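Bottromycin amidohydrolase (Streptomyces purpureus, PDB 6I5S) is a zinc-binding, thiazoline-specific amidohydrolase that acts as the gatekeeper of bottromycin biosynthesis. Local coordinates at residues S162-V167 and L196-D201; D173-G178 and A203-V208. All blocks are in the same frame, centred on the assembly; numbering follows the deposited sequence.

In the fold
Both interactions use helix 164-177. Interaction 1 sits at its start and interaction 2 at its end. Their partners lie on helix 190-203 and on the loop that leaves it. The segments alternate along the chain: 162-167, 173-178, 196-201, then 203-208. The centres of the two contacts are about 11 Å apart, on the same side of the chain's centre. They also touch directly, Ala200 CB packing on Val207. In the chain between the two helices comes the carboxylated lysine Xaa183, a ligand of both zinc ions. Interaction 1 joins the two helices. Interaction 2 joins helix 164-177 to the end of the second helix and the loop that runs on toward the zinc ligand His210. Such an order is consistent with an amidohydrolase barrel.

Interaction 1 (S162-V167 and L196-D201); sequences SGMRDV and LVRDAD
Val167 and Leu196 make the tight part of this contact. Val167 CG1 lies 3.8 Å from Leu196 CD1 and 3.9 Å from Leu196 CA, so it rests against both the branch and the backbone of its partner. CG1 is anti to the backbone N (chi1 167°), which turns this methyl to helix 190-203. Both residues are buried. Val161 packs on Val167, and Val184 packs on Leu196. The same CG1 methyl is 4.3 Å from Asp199 OD2, at the border between the apolar patch and the polar side. In sequence the zinc ligand Xaa183 lies between helix 164-177 and helix 190-203, consistent with two successive outer helices of an amidohydrolase barrel. Gly163, at the N-cap position, starts the helix that carries Met164 and Val167. The solvent side is looser. There Met164, exposed and poorly ordered, brings its CE to the edge of the Arg198 guanidinium, in the plane of the group and 3.6 Å from NH2. The two side chains cross at about a right angle. With an alanine in place of Arg198, the Asp199 carboxylate would probably turn more freely, lacking its two-nitrogen grip, and Met164 CE would lose its neighbour. Arg198 bends at chi3 (68°) and grips Asp199 side-on in a salt bridge. Its NE donates a hydrogen bond to Asp199 OD1 at 2.9 Å, and its NH2 donates to Asp199 OD2 at 3.2 Å. NH2 also donates to OD1, which takes both nitrogens from one face of the carboxylate plane.

Interaction 2 (D173-G178 and A203-V208); sequences DVLGFG and AGIPVV
Ile205 points its CD1 at helix 164-177, and Val174 CG1 meets it tip to tip at 3.7 Å. The site lies where helix 190-203 ends and the chain turns toward the zinc site, consistent with the passage from an outer helix to the core of an amidohydrolase barrel. Leu175 comes in beside Val174, its side chain slanting across that of Ile205. Leu175 CD2 is 3.9 Å from Ile205 CD1. The other branch of Leu175, CD1, lies 4.2 Å from Ala203 CB, on the more exposed side. The CD1 methyl of Ile205 is thus shared by two consecutive residues of the helix. Two torsions bring it there. CG1 stands anti to the carbonyl carbon (chi1 -60°), and CD1 continues in an extended chain (chi2 163°). Ile205 CG2 also reaches Val174 CG1, at 3.9 Å, so the valine methyl touches both arms of the isoleucine. No hydrogen bond crosses the contact. It is wholly apolar, buried at Val174 and Ile205 and exposed at Leu175. In the next shell, Ile182 packs on both Val174 and Ile205, while Ala144 adds to the Val174 side. Backbone hydrogen bonds tie Pro206 and Val208 to Ile182, and Val208 also to Val184, on either side of the zinc ligand Xaa183 in sequence. The chain then runs on to His210, another zinc ligand. Ile205 itself is placed by the end of helix 190-203. Gly204 leaves that helix with positive phi (72°) in a Schellman motif. Ile205 N then makes a probable hydrogen bond to Ala200 O.

Interaction 1 (S162-V167 and L196-D201)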
ATOM      1  N   SER A 162     -12.333 -25.989   0.749  1.00 32.76           N
ATOM      2  CA  SER A 162     -12.563 -26.978  -0.293  1.00 38.12           C
ATOM      3  C   SER A 162     -14.041 -27.285  -0.508  1.00 39.07           C
ATOM      4  O   SER A 162     -14.368 -28.227  -1.248  1.00 36.58           O
ATOM      5  CB  SER A 162     -11.792 -28.240   0.048  1.00 44.85           C
ATOM      6  OG  SER A 162     -12.366 -28.852   1.164  1.00 49.77           O
ATOM      7  N   GLY A 163     -14.946 -26.521   0.087  1.00 36.71           N
ATOM      8  CA  GLY A 163     -16.370 -26.743  -0.088  1.00 43.61           C
ATOM      9  C   GLY A 163     -17.148 -25.582   0.498  1.00 39.05           C
ATOM     10  O   GLY A 163     -16.578 -24.643   1.034  1.00 33.63           O
ATOM     11  N   MET A 164     -18.480 -25.702   0.436  1.00 38.83           N
ATOM     12  CA  MET A 164     -19.380 -24.611   0.805  1.00 48.17           C
ATOM     13  C   MET A 164     -19.304 -24.319   2.299  1.00 44.25           C
ATOM     14  O   MET A 164     -19.327 -23.152   2.724  1.00 39.26           O
ATOM     15  CB  MET A 164     -20.817 -24.959   0.401  1.00 74.55           C
ATOM     16  CG  MET A 164     -21.182 -24.623  -1.043  1.00115.43           C
ATOM     17  SD  MET A 164     -22.575 -25.590  -1.706  1.00115.41           S
ATOM     18  CE  MET A 164     -23.034 -24.610  -3.138  1.00124.47           C
ATOM     19  N   ARG A 165     -19.173 -25.359   3.110  1.00 38.12           N
ATOM     20  CA  ARG A 165     -19.127 -25.130   4.558  1.00 41.31           C
ATOM     21  C   ARG A 165     -17.876 -24.367   4.950  1.00 39.49           C
ATOM     22  O   ARG A 165     -17.928 -23.478   5.811  1.00 32.41           O
ATOM     23  CB  ARG A 165     -19.191 -26.451   5.327  1.00 68.27           C
ATOM     24  CG  ARG A 165     -19.157 -26.224   6.843  1.00 96.49           C
ATOM     25  CD  ARG A 165     -19.602 -27.420   7.643  1.00102.08           C
ATOM     26  NE  ARG A 165     -20.019 -27.013   8.982  1.00105.48           N
ATOM     27  CZ  ARG A 165     -21.258 -26.662   9.315  1.00 88.74           C
ATOM     28  NH1 ARG A 165     -22.240 -26.678   8.414  1.00 69.88           N
ATOM     29  NH2 ARG A 165     -21.519 -26.306  10.565  1.00 92.54           N
ATOM     30  N   ASP A 166     -16.737 -24.692   4.324  1.00 33.06           N
ATOM     31  CA  ASP A 166     -15.527 -23.934   4.574  1.00 30.20           C
ATOM     32  C   ASP A 166     -15.710 -22.471   4.172  1.00 32.35           C
ATOM     33  O   ASP A 166     -15.220 -21.563   4.866  1.00 31.40           O
ATOM     34  CB  ASP A 166     -14.348 -24.525   3.799  1.00 34.19           C
ATOM     35  CG  ASP A 166     -13.958 -25.919   4.265  1.00 43.98           C
ATOM     36  OD1 ASP A 166     -14.228 -26.269   5.450  1.00 43.85           O
ATOM     37  OD2 ASP A 166     -13.373 -26.656   3.420  1.00 36.77           O
ATOM     38  N   VAL A 167     -16.365 -22.221   3.016  1.00 32.63           N
ATOM     39  CA  VAL A 167     -16.623 -20.843   2.581  1.00 35.73           C
ATOM     40  C   VAL A 167     -17.505 -20.120   3.604  1.00 29.02           C
ATOM     41  O   VAL A 167     -17.283 -18.950   3.941  1.00 31.47           O
ATOM     42  CB  VAL A 167     -17.272 -20.823   1.181  1.00 45.87           C
ATOM     43  CG1 VAL A 167     -17.849 -19.419   0.845  1.00 41.62           C
ATOM     44  CG2 VAL A 167     -16.237 -21.219   0.092  1.00 40.40           C
ATOM     45  N   LEU A 196     -17.833 -18.885  -3.513  1.00 29.41           N
ATOM     46  CA  LEU A 196     -17.320 -17.829  -2.636  1.00 36.31           C
ATOM     47  C   LEU A 196     -17.717 -16.460  -3.148  1.00 32.73           C
ATOM     48  O   LEU A 196     -18.231 -15.632  -2.390  1.00 30.43           O
ATOM     49  CB  LEU A 196     -15.800 -17.923  -2.553  1.00 30.69           C
ATOM     50  CG  LEU A 196     -15.053 -16.789  -1.855  1.00 34.83           C
ATOM     51  CD1 LEU A 196     -15.465 -16.760  -0.419  1.00 38.34           C
ATOM     52  CD2 LEU A 196     -13.594 -17.063  -1.968  1.00 42.19           C
ATOM     53  N   VAL A 197     -17.531 -16.209  -4.451  1.00 31.24           N
ATOM     54  CA  VAL A 197     -17.883 -14.877  -4.929  1.00 30.13           C
ATOM     55  C   VAL A 197     -19.380 -14.681  -4.965  1.00 33.74           C
ATOM     56  O   VAL A 197     -19.854 -13.562  -4.702  1.00 36.71           O
ATOM     57  CB  VAL A 197     -17.207 -14.539  -6.287  1.00 28.29           C
ATOM     58  CG1 VAL A 197     -15.661 -14.504  -6.094  1.00 33.24           C
ATOM     59  CG2 VAL A 197     -17.643 -15.471  -7.362  1.00 33.96           C
ATOM     60  N   ARG A 198     -20.175 -15.751  -5.230  1.00 30.16           N
ATOM     61  CA  ARG A 198     -21.621 -15.635  -5.160  1.00 33.67           C
ATOM     62  C   ARG A 198     -22.059 -15.284  -3.738  1.00 34.60           C
ATOM     63  O   ARG A 198     -22.867 -14.375  -3.518  1.00 35.81           O
ATOM     64  CB  ARG A 198     -22.260 -16.958  -5.606  1.00 34.58           C
ATOM     65  CG  ARG A 198     -23.780 -17.025  -5.467  1.00 39.96           C
ATOM     66  CD  ARG A 198     -24.226 -18.489  -5.566  1.00 45.89           C
ATOM     67  NE  ARG A 198     -23.742 -19.187  -4.373  1.00 40.85           N
ATOM     68  CZ  ARG A 198     -23.497 -20.487  -4.294  1.00 38.31           C
ATOM     69  NH1 ARG A 198     -23.713 -21.282  -5.362  1.00 40.67           N
ATOM     70  NH2 ARG A 198     -23.063 -21.007  -3.159  1.00 69.27           N
ATOM     71  N   ASP A 199     -21.508 -15.984  -2.753  1.00 31.19           N
ATOM     72  CA  ASP A 199     -21.972 -15.774  -1.379  1.00 32.83           C
ATOM     73  C   ASP A 199     -21.413 -14.498  -0.744  1.00 38.26           C
ATOM     74  O   ASP A 199     -22.101 -13.861   0.082  1.00 33.83           O
ATOM     75  CB  ASP A 199     -21.620 -16.984  -0.513  1.00 38.38           C
ATOM     76  CG  ASP A 199     -22.354 -18.256  -0.985  1.00 52.76           C
ATOM     77  OD1 ASP A 199     -23.337 -18.114  -1.734  1.00 42.47           O
ATOM     78  OD2 ASP A 199     -21.926 -19.383  -0.659  1.00 59.61           O
ATOM     79  N   ALA A 200     -20.159 -14.154  -1.051  1.00 31.97           N
ATOM     80  CA  ALA A 200     -19.611 -12.863  -0.616  1.00 24.71           C
ATOM     81  C   ALA A 200     -20.420 -11.714  -1.206  1.00 28.90           C
ATOM     82  O   ALA A 200     -20.746 -10.747  -0.508  1.00 31.74           O
ATOM     83  CB  ALA A 200     -18.139 -12.741  -1.025  1.00 30.41           C
ATOM     84  N   ASP A 201     -20.731 -11.789  -2.515  1.00 32.55           N
ATOM     85  CA  ASP A 201     -21.549 -10.756  -3.140  1.00 33.12           C
ATOM     86  C   ASP A 201     -22.874 -10.599  -2.420  1.00 34.46           C
ATOM     87  O   ASP A 201     -23.307  -9.474  -2.132  1.00 36.82           O
ATOM     88  CB  ASP A 201     -21.790 -11.077  -4.620  1.00 43.35           C
ATOM     89  CG  ASP A 201     -22.290  -9.867  -5.407  1.00 71.61           C
ATOM     90  OD1 ASP A 201     -21.754  -8.758  -5.206  1.00 96.02           O
ATOM     91  OD2 ASP A 201     -23.196 -10.022  -6.246  1.00 91.91           O
TER

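Interaction 2 (D173-G178 and A203-V208)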
ATOM      1  N   ASP A 173     -16.656 -15.279   9.960  1.00 25.82           N
ATOM      2  CA  ASP A 173     -15.584 -14.496  10.552  1.00 28.32           C
ATOM      3  C   ASP A 173     -15.615 -13.044  10.061  1.00 27.77           C
ATOM      4  O   ASP A 173     -15.447 -12.112  10.849  1.00 25.26           O
ATOM      5  CB  ASP A 173     -14.226 -15.096  10.225  1.00 32.51           C
ATOM      6  CG  ASP A 173     -13.803 -16.247  11.131  1.00 33.27           C
ATOM      7  OD1 ASP A 173     -14.448 -16.564  12.121  1.00 32.75           O
ATOM      8  OD2 ASP A 173     -12.727 -16.853  10.839  1.00 34.65           O
ATOM      9  N   VAL A 174     -15.809 -12.837   8.766  1.00 27.34           N
ATOM     10  CA  VAL A 174     -15.837 -11.490   8.214  1.00 27.84           C
ATOM     11  C   VAL A 174     -16.939 -10.677   8.875  1.00 24.78           C
ATOM     12  O   VAL A 174     -16.704  -9.563   9.373  1.00 26.45           O
ATOM     13  CB  VAL A 174     -15.975 -11.538   6.682  1.00 27.12           C
ATOM     14  CG1 VAL A 174     -16.254 -10.166   6.101  1.00 24.31           C
ATOM     15  CG2 VAL A 174     -14.689 -12.119   6.073  1.00 24.14           C
ATOM     16  N   LEU A 175     -18.155 -11.204   8.855  1.00 25.29           N
ATOM     17  CA  LEU A 175     -19.297 -10.468   9.338  1.00 25.33           C
ATOM     18  C   LEU A 175     -19.341 -10.421  10.872  1.00 27.96           C
ATOM     19  O   LEU A 175     -19.974  -9.524  11.423  1.00 29.18           O
ATOM     20  CB  LEU A 175     -20.586 -11.093   8.795  1.00 26.61           C
ATOM     21  CG  LEU A 175     -20.754 -11.061   7.237  1.00 29.54           C
ATOM     22  CD1 LEU A 175     -22.110 -11.657   6.909  1.00 27.59           C
ATOM     23  CD2 LEU A 175     -20.646  -9.667   6.651  1.00 34.69           C
ATOM     24  N   GLY A 176     -18.719 -11.382  11.568  1.00 26.15           N
ATOM     25  CA  GLY A 176     -18.788 -11.430  13.027  1.00 28.42           C
ATOM     26  C   GLY A 176     -17.799 -10.486  13.656  1.00 27.77           C
ATOM     27  O   GLY A 176     -18.105  -9.865  14.685  1.00 28.09           O
ATOM     28  N   PHE A 177     -16.631 -10.349  13.059  1.00 27.79           N
ATOM     29  CA  PHE A 177     -15.566  -9.532  13.649  1.00 29.44           C
ATOM     30  C   PHE A 177     -15.311  -8.241  12.895  1.00 28.77           C
ATOM     31  O   PHE A 177     -14.510  -7.414  13.372  1.00 29.15           O
ATOM     32  CB  PHE A 177     -14.272 -10.362  13.766  1.00 24.69           C
ATOM     33  CG  PHE A 177     -14.436 -11.555  14.660  1.00 27.47           C
ATOM     34  CD1 PHE A 177     -14.407 -11.408  16.053  1.00 29.33           C
ATOM     35  CD2 PHE A 177     -14.689 -12.815  14.125  1.00 25.43           C
ATOM     36  CE1 PHE A 177     -14.625 -12.499  16.872  1.00 32.28           C
ATOM     37  CE2 PHE A 177     -14.868 -13.904  14.942  1.00 31.94           C
ATOM     38  CZ  PHE A 177     -14.871 -13.748  16.317  1.00 31.10           C
ATOM     39  N   GLY A 178     -15.990  -8.010  11.771  1.00 28.44           N
ATOM     40  CA  GLY A 178     -15.814  -6.765  11.044  1.00 30.63           C
ATOM     41  C   GLY A 178     -14.556  -6.690  10.194  1.00 26.67           C
ATOM     42  O   GLY A 178     -14.008  -5.571   9.977  1.00 25.96           O
ATOM     43  N   ALA A 203     -23.512 -11.202   0.585  1.00 33.19           N
ATOM     44  CA  ALA A 203     -23.273 -10.650   1.911  1.00 34.90           C
ATOM     45  C   ALA A 203     -22.614  -9.272   1.868  1.00 34.53           C
ATOM     46  O   ALA A 203     -22.345  -8.691   2.931  1.00 31.70           O
ATOM     47  CB  ALA A 203     -22.387 -11.601   2.729  1.00 32.35           C
ATOM     48  N   GLY A 204     -22.399  -8.708   0.682  1.00 31.69           N
ATOM     49  CA  GLY A 204     -21.743  -7.402   0.593  1.00 31.41           C
ATOM     50  C   GLY A 204     -20.276  -7.376   0.890  1.00 34.77           C
ATOM     51  O   GLY A 204     -19.742  -6.320   1.239  1.00 32.63           O
ATOM     52  N   ILE A 205     -19.594  -8.510   0.781  1.00 25.83           N
ATOM     53  CA  ILE A 205     -18.181  -8.637   1.127  1.00 24.65           C
ATOM     54  C   ILE A 205     -17.357  -8.618  -0.160  1.00 27.98           C
ATOM     55  O   ILE A 205     -17.531  -9.525  -1.010  1.00 27.81           O
ATOM     56  CB  ILE A 205     -17.913  -9.932   1.880  1.00 28.24           C
ATOM     57  CG1 ILE A 205     -18.721  -9.993   3.175  1.00 26.16           C
ATOM     58  CG2 ILE A 205     -16.424 -10.044   2.196  1.00 26.60           C
ATOM     59  CD1 ILE A 205     -18.778 -11.380   3.692  1.00 25.86           C
ATOM     60  N   PRO A 206     -16.395  -7.723  -0.295  1.00 26.73           N
ATOM     61  CA  PRO A 206     -15.503  -7.758  -1.472  1.00 27.45           C
ATOM     62  C   PRO A 206     -14.487  -8.868  -1.403  1.00 27.15           C
ATOM     63  O   PRO A 206     -14.003  -9.218  -0.322  1.00 26.10           O
ATOM     64  CB  PRO A 206     -14.798  -6.394  -1.434  1.00 30.11           C
ATOM     65  CG  PRO A 206     -14.878  -5.949  -0.086  1.00 31.26           C
ATOM     66  CD  PRO A 206     -16.151  -6.534   0.528  1.00 27.59           C
ATOM     67  N   VAL A 207     -14.183  -9.425  -2.587  1.00 23.88           N
ATOM     68  CA  VAL A 207     -13.153 -10.441  -2.742  1.00 23.24           C
ATOM     69  C   VAL A 207     -12.001  -9.858  -3.559  1.00 24.25           C
ATOM     70  O   VAL A 207     -12.203  -9.331  -4.669  1.00 28.14           O
ATOM     71  CB  VAL A 207     -13.708 -11.716  -3.419  1.00 28.06           C
ATOM     72  CG1 VAL A 207     -12.589 -12.737  -3.590  1.00 34.34           C
ATOM     73  CG2 VAL A 207     -14.904 -12.282  -2.605  1.00 27.48           C
ATOM     74  N   VAL A 208     -10.787  -9.967  -3.018  1.00 24.89           N
ATOM     75  CA  VAL A 208      -9.601  -9.431  -3.646  1.00 23.69           C
ATOM     76  C   VAL A 208      -8.576 -10.556  -3.730  1.00 27.32           C
ATOM     77  O   VAL A 208      -8.781 -11.642  -3.214  1.00 26.75           O
ATOM     78  CB  VAL A 208      -9.016  -8.217  -2.888  1.00 26.28           C
ATOM     79  CG1 VAL A 208      -9.996  -7.084  -2.868  1.00 28.79           C
ATOM     80  CG2 VAL A 208      -8.604  -8.593  -1.458  1.00 24.60           C
TER